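Local coordinates for transcriptional regulator (TetR/AcrR family) (Bacillus halodurans, PDB 5GPC), which acts as a TetR-family repressor that binds DNA and regulates the degradation of fatty acids, at a contact of chain A with DNA. Residues are numbered along the deposited sequence; one frame, centred on the assembly and turned at random.

Site 1: a contact of chain A with DNA. Residues 7, 38-39, 42. With nucleotides of chain B.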
# COMPACT_ATOMS: atom_id res chain seq x y z
N LYS A 7 -13.79 -24.13 7.00
CA LYS A 7 -13.24 -22.86 7.46
C LYS A 7 -13.73 -21.69 6.61
O LYS A 7 -13.83 -20.57 7.10
CB LYS A 7 -11.72 -22.91 7.48
CG LYS A 7 -11.16 -23.90 8.49
CD LYS A 7 -9.66 -23.75 8.66
CE LYS A 7 -9.10 -24.81 9.60
NZ LYS A 7 -9.68 -24.72 10.97
N VAL A 38 -10.07 -19.64 13.98
CA VAL A 38 -8.85 -19.90 13.23
C VAL A 38 -7.86 -18.75 13.41
O VAL A 38 -8.23 -17.67 13.88
CB VAL A 38 -9.14 -20.10 11.73
CG1 VAL A 38 -10.03 -21.31 11.51
CG2 VAL A 38 -9.77 -18.85 11.13
N ALA A 39 -6.60 -18.98 13.05
CA ALA A 39 -5.57 -17.96 13.19
C ALA A 39 -5.71 -16.88 12.12
O ALA A 39 -6.26 -17.13 11.04
CB ALA A 39 -4.19 -18.59 13.14
N THR A 42 -4.87 -17.53 8.49
CA THR A 42 -5.64 -18.60 7.86
C THR A 42 -6.72 -18.00 6.97
O THR A 42 -7.12 -18.60 5.97
CB THR A 42 -6.29 -19.53 8.91
OG1 THR A 42 -5.29 -19.98 9.84
CG2 THR A 42 -6.93 -20.74 8.25
P DA B 6 -6.57 -25.69 6.84
OP1 DA B 6 -7.83 -26.33 7.25
OP2 DA B 6 -6.58 -24.67 5.76
O5' DA B 6 -5.84 -25.05 8.12
C5' DA B 6 -5.43 -25.90 9.19
C4' DA B 6 -4.33 -25.26 10.01
O4' DA B 6 -3.11 -25.18 9.23
C3' DA B 6 -4.61 -23.83 10.49
O3' DA B 6 -4.76 -23.82 11.90
C2' DA B 6 -3.37 -23.02 10.04
C1' DA B 6 -2.36 -24.10 9.70
N9 DA B 6 -1.41 -23.72 8.66
C8 DA B 6 -1.70 -23.30 7.39
N7 DA B 6 -0.64 -23.02 6.66
C5 DA B 6 0.42 -23.28 7.51
C6 DA B 6 1.82 -23.18 7.34
N6 DA B 6 2.40 -22.78 6.21
N1 DA B 6 2.60 -23.52 8.39
C2 DA B 6 2.02 -23.92 9.53
N3 DA B 6 0.72 -24.05 9.80
C4 DA B 6 -0.03 -23.71 8.74
P DT B 7 -5.08 -22.45 12.68
OP1 DT B 7 -5.79 -22.80 13.92
OP2 DT B 7 -5.70 -21.51 11.71
O5' DT B 7 -3.63 -21.89 13.06
C5' DT B 7 -2.73 -22.71 13.78
C4' DT B 7 -1.36 -22.07 13.88
O4' DT B 7 -0.76 -21.98 12.56
C3' DT B 7 -1.33 -20.65 14.46
O3' DT B 7 -0.50 -20.64 15.62
C2' DT B 7 -0.74 -19.80 13.33
C1' DT B 7 0.04 -20.83 12.54
N1 DT B 7 0.30 -20.45 11.12
C2 DT B 7 1.61 -20.31 10.70
O2 DT B 7 2.57 -20.48 11.42
N3 DT B 7 1.74 -19.96 9.38
C4 DT B 7 0.73 -19.75 8.46
O4 DT B 7 0.96 -19.44 7.30
C5 DT B 7 -0.61 -19.91 8.97
C7 DT B 7 -1.79 -19.70 8.07
C6 DT B 7 -0.76 -20.25 10.26
P DG B 8 -1.03 -19.99 16.99
OP1 DG B 8 -0.58 -20.86 18.09
OP2 DG B 8 -2.47 -19.69 16.82
O5' DG B 8 -0.26 -18.59 17.07
C5' DG B 8 1.16 -18.56 16.97
C4' DG B 8 1.64 -17.22 16.44
O4' DG B 8 1.59 -17.22 14.99
C3' DG B 8 0.82 -16.01 16.89
O3' DG B 8 1.69 -14.92 17.17
C2' DG B 8 -0.03 -15.72 15.66
C1' DG B 8 0.97 -16.03 14.57
N9 DG B 8 0.38 -16.22 13.25
C8 DG B 8 -0.95 -16.25 12.93
N7 DG B 8 -1.18 -16.43 11.66
C5 DG B 8 0.09 -16.52 11.10
C6 DG B 8 0.49 -16.72 9.75
O6 DG B 8 -0.23 -16.86 8.76
N1 DG B 8 1.87 -16.75 9.62
C2 DG B 8 2.76 -16.61 10.66
N2 DG B 8 4.06 -16.67 10.33
N3 DG B 8 2.41 -16.43 11.92
C4 DG B 8 1.06 -16.39 12.07
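OP2 of the DT7 phosphate of chain B takes hydrogen bonds from Ala39 and Thr42. The backbone N of Ala39 gives the first, at 3.0 Å from OP2 and nearly straight, 171° at the hydrogen. The hydroxyl of Thr42 gives the second, with OG1 2.5 Å from OP2. With chi1 at -52°, OG1 lies beside the backbone N of Thr42 and opposite its carbonyl carbon, and this turns the hydroxyl to the phosphate. OG1 also lies 3.2 Å from Ala39 O, a weak contact that would compete for the same hydrogen, so the phosphate is the likelier acceptor. A valine here would probably leave OP2 with the amide of Ala39 but without its hydroxyl donor. The methyl of Ala39 lies against the sugar-phosphate backbone on the 3' side of this phosphate. Its CB is 3.7 Å from C2' of the DT7 deoxyribose. The same methyl comes 4.0 Å from C8 of the DG8 base, a contact with little power to tell one purine from the other. The site sits at the start of the recognition element of the helix-turn-helix: Ala39 ends the turn after helix 29-36, and Thr42 belongs to the 3-10 helix 40-45.

Site 2: a contact of chain A with DNA. Residues 41-42, 45-46. With nucleotides of chain B.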
# COMPACT_ATOMS: atom_id res chain seq x y z
N GLY A 41 -3.75 -15.48 9.91
CA GLY A 41 -3.22 -15.75 8.58
C GLY A 41 -3.95 -16.84 7.82
O GLY A 41 -3.69 -17.06 6.64
N THR A 42 -4.87 -17.53 8.49
CA THR A 42 -5.64 -18.60 7.86
C THR A 42 -6.72 -18.00 6.97
O THR A 42 -7.12 -18.60 5.97
CB THR A 42 -6.29 -19.53 8.91
OG1 THR A 42 -5.29 -19.98 9.84
CG2 THR A 42 -6.93 -20.74 8.25
N LEU A 45 -5.86 -17.75 3.32
CA LEU A 45 -5.75 -18.99 2.55
C LEU A 45 -7.07 -19.29 1.87
O LEU A 45 -7.16 -20.16 1.00
CB LEU A 45 -5.34 -20.16 3.45
CG LEU A 45 -3.97 -20.06 4.12
CD1 LEU A 45 -3.71 -21.29 4.97
CD2 LEU A 45 -2.88 -19.87 3.08
N TYR A 46 -8.11 -18.55 2.26
CA TYR A 46 -9.44 -18.73 1.71
C TYR A 46 -9.92 -17.46 1.02
O TYR A 46 -10.94 -17.46 0.33
CB TYR A 46 -10.43 -19.13 2.81
CG TYR A 46 -10.11 -20.47 3.44
CD1 TYR A 46 -9.19 -20.57 4.47
CD2 TYR A 46 -10.74 -21.63 3.00
CE1 TYR A 46 -8.90 -21.78 5.05
CE2 TYR A 46 -10.45 -22.85 3.58
CZ TYR A 46 -9.53 -22.92 4.60
OH TYR A 46 -9.25 -24.14 5.18
P DA B 6 -6.57 -25.69 6.84
OP1 DA B 6 -7.83 -26.33 7.25
OP2 DA B 6 -6.58 -24.67 5.76
O5' DA B 6 -5.84 -25.05 8.12
C5' DA B 6 -5.43 -25.90 9.19
C4' DA B 6 -4.33 -25.26 10.01
O4' DA B 6 -3.11 -25.18 9.23
C3' DA B 6 -4.61 -23.83 10.49
O3' DA B 6 -4.76 -23.82 11.90
C2' DA B 6 -3.37 -23.02 10.04
C1' DA B 6 -2.36 -24.10 9.70
N9 DA B 6 -1.41 -23.72 8.66
C8 DA B 6 -1.70 -23.30 7.39
N7 DA B 6 -0.64 -23.02 6.66
C5 DA B 6 0.42 -23.28 7.51
C6 DA B 6 1.82 -23.18 7.34
N6 DA B 6 2.40 -22.78 6.21
N1 DA B 6 2.60 -23.52 8.39
C2 DA B 6 2.02 -23.92 9.53
N3 DA B 6 0.72 -24.05 9.80
C4 DA B 6 -0.03 -23.71 8.74
P DT B 7 -5.08 -22.45 12.68
OP1 DT B 7 -5.79 -22.80 13.92
OP2 DT B 7 -5.70 -21.51 11.71
O5' DT B 7 -3.63 -21.89 13.06
C5' DT B 7 -2.73 -22.71 13.78
C4' DT B 7 -1.36 -22.07 13.88
O4' DT B 7 -0.76 -21.98 12.56
C3' DT B 7 -1.33 -20.65 14.46
O3' DT B 7 -0.50 -20.64 15.62
C2' DT B 7 -0.74 -19.80 13.33
C1' DT B 7 0.04 -20.83 12.54
N1 DT B 7 0.30 -20.45 11.12
C2 DT B 7 1.61 -20.31 10.70
O2 DT B 7 2.57 -20.48 11.42
N3 DT B 7 1.74 -19.96 9.38
C4 DT B 7 0.73 -19.75 8.46
O4 DT B 7 0.96 -19.44 7.30
C5 DT B 7 -0.61 -19.91 8.97
C7 DT B 7 -1.79 -19.70 8.07
C6 DT B 7 -0.76 -20.25 10.26
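The 3-10 helix 40-45 is the recognition element of the helix-turn-helix, and with Tyr46 just after it this element meets DA6 and DT7 from the major-groove side. Leu45 reaches the base of DA6 with one branch. Its CD1 methyl is 3.7 Å from C8 of DA6 and 3.9 Å from N7 on the Hoogsteen edge. With chi2 at -180°, CD1 continues the line of the chain away from CA, and the methyl reaches the base edge. The same CD1 lies 4.0 Å from C7, the 5-methyl of DT7. Two backbone groups of the element also approach that methyl. CA of Thr42 is 4.0 Å from C7 of DT7, and O of Gly41 is 3.6 Å from it. The thymine methyl thus meets a mixed surface, the Leu45 methyl and CA of Thr42 with a carbonyl oxygen, and this packing may favour thymine at this step. Tyr46 turns to the DNA backbone instead. Its phenol OH gives a hydrogen bond of 2.8 Å to OP2 of the DA6 phosphate. The carbonyl O of Thr42 lies at the edge of the Tyr46 ring, in its plane. The site joins base contacts made by Leu45 to a phosphate bond made by Tyr46, and it probably helps the repressor both to read and to hold its operator.

Site 3: a contact of chain A with DNA. Residues 7, 38, 42, 46. With nucleotides of chain B.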
# COMPACT_ATOMS: atom_id res chain seq x y z
N LYS A 7 -13.79 -24.13 7.00
CA LYS A 7 -13.24 -22.86 7.46
C LYS A 7 -13.73 -21.69 6.61
O LYS A 7 -13.83 -20.57 7.10
CB LYS A 7 -11.72 -22.91 7.48
CG LYS A 7 -11.16 -23.90 8.49
CD LYS A 7 -9.66 -23.75 8.66
CE LYS A 7 -9.10 -24.81 9.60
NZ LYS A 7 -9.68 -24.72 10.97
N VAL A 38 -10.07 -19.64 13.98
CA VAL A 38 -8.85 -19.90 13.23
C VAL A 38 -7.86 -18.75 13.41
O VAL A 38 -8.23 -17.67 13.88
CB VAL A 38 -9.14 -20.10 11.73
CG1 VAL A 38 -10.03 -21.31 11.51
CG2 VAL A 38 -9.77 -18.85 11.13
N THR A 42 -4.87 -17.53 8.49
CA THR A 42 -5.64 -18.60 7.86
C THR A 42 -6.72 -18.00 6.97
O THR A 42 -7.12 -18.60 5.97
CB THR A 42 -6.29 -19.53 8.91
OG1 THR A 42 -5.29 -19.98 9.84
CG2 THR A 42 -6.93 -20.74 8.25
N TYR A 46 -8.11 -18.55 2.26
CA TYR A 46 -9.44 -18.73 1.71
C TYR A 46 -9.92 -17.46 1.02
O TYR A 46 -10.94 -17.46 0.33
CB TYR A 46 -10.43 -19.13 2.81
CG TYR A 46 -10.11 -20.47 3.44
CD1 TYR A 46 -9.19 -20.57 4.47
CD2 TYR A 46 -10.74 -21.63 3.00
CE1 TYR A 46 -8.90 -21.78 5.05
CE2 TYR A 46 -10.45 -22.85 3.58
CZ TYR A 46 -9.53 -22.92 4.60
OH TYR A 46 -9.25 -24.14 5.18
P DA B 6 -6.57 -25.69 6.84
OP1 DA B 6 -7.83 -26.33 7.25
OP2 DA B 6 -6.58 -24.67 5.76
O5' DA B 6 -5.84 -25.05 8.12
C5' DA B 6 -5.43 -25.90 9.19
C4' DA B 6 -4.33 -25.26 10.01
O4' DA B 6 -3.11 -25.18 9.23
C3' DA B 6 -4.61 -23.83 10.49
O3' DA B 6 -4.76 -23.82 11.90
C2' DA B 6 -3.37 -23.02 10.04
C1' DA B 6 -2.36 -24.10 9.70
N9 DA B 6 -1.41 -23.72 8.66
C8 DA B 6 -1.70 -23.30 7.39
N7 DA B 6 -0.64 -23.02 6.66
C5 DA B 6 0.42 -23.28 7.51
C6 DA B 6 1.82 -23.18 7.34
N6 DA B 6 2.40 -22.78 6.21
N1 DA B 6 2.60 -23.52 8.39
C2 DA B 6 2.02 -23.92 9.53
N3 DA B 6 0.72 -24.05 9.80
C4 DA B 6 -0.03 -23.71 8.74
P DT B 7 -5.08 -22.45 12.68
OP1 DT B 7 -5.79 -22.80 13.92
OP2 DT B 7 -5.70 -21.51 11.71
O5' DT B 7 -3.63 -21.89 13.06
C5' DT B 7 -2.73 -22.71 13.78
C4' DT B 7 -1.36 -22.07 13.88
O4' DT B 7 -0.76 -21.98 12.56
C3' DT B 7 -1.33 -20.65 14.46
O3' DT B 7 -0.50 -20.64 15.62
C2' DT B 7 -0.74 -19.80 13.33
C1' DT B 7 0.04 -20.83 12.54
N1 DT B 7 0.30 -20.45 11.12
C2 DT B 7 1.61 -20.31 10.70
O2 DT B 7 2.57 -20.48 11.42
N3 DT B 7 1.74 -19.96 9.38
C4 DT B 7 0.73 -19.75 8.46
O4 DT B 7 0.96 -19.44 7.30
C5 DT B 7 -0.61 -19.91 8.97
C7 DT B 7 -1.79 -19.70 8.07
C6 DT B 7 -0.76 -20.25 10.26
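Helix 6-22, at the start of the chain, comes beside the recognition element where the DNA backbone passes, and its Lys7 lies along the phosphate of DA6. The lysine meets the strand with its aliphatic part. Its CD is 3.5 Å from OP1 of DA6, and CE lies 3.8 Å from C5' of the deoxyribose. The chain is extended as far as CE and then bends, with chi4 at -61°. This turns the amino group away from the DA6 phosphate, and NZ is 4.5 Å from OP1 of DA6. The contact is therefore not a direct salt bridge, although the positive charge probably still favours the phosphates nearby. The phenol of Tyr46 runs up to the lysine chain, with OH 3.5 Å from CD of Lys7. On the other side Val38 packs on the same chain, its CG1 being 3.8 Å from CD of Lys7. The CG2 methyl of Thr42 sits among these groups, 4.1 Å from CD of Lys7 and 3.9 Å from CE1 of Tyr46. Val38 makes a slight contact with the strand, its CB being near OP2 of DT7. The site brings residues from separate segments of the DNA-binding domain against two successive phosphates. It probably serves to seat the domain on the DNA backbone more than to read bases.

The three sites are overlapping parts of one DNA-binding surface. The C-alpha centres of site 1 and site 2 are about 6 Å apart, those of site 1 and site 3 about 3 Å, and those of site 2 and site 3 about 5 Å. Thr42 is common to all three. Site 1 and site 3 also share Lys7 and Val38, while site 2 and site 3 share Tyr46. Base and backbone contacts therefore centre on the short element 40-45 and the residues flanking it, with Lys7 added from helix 6-22, and a shift in its position would probably affect all the sites together. The deposited assembly holds four copies of the protein, and the contacts recur in each.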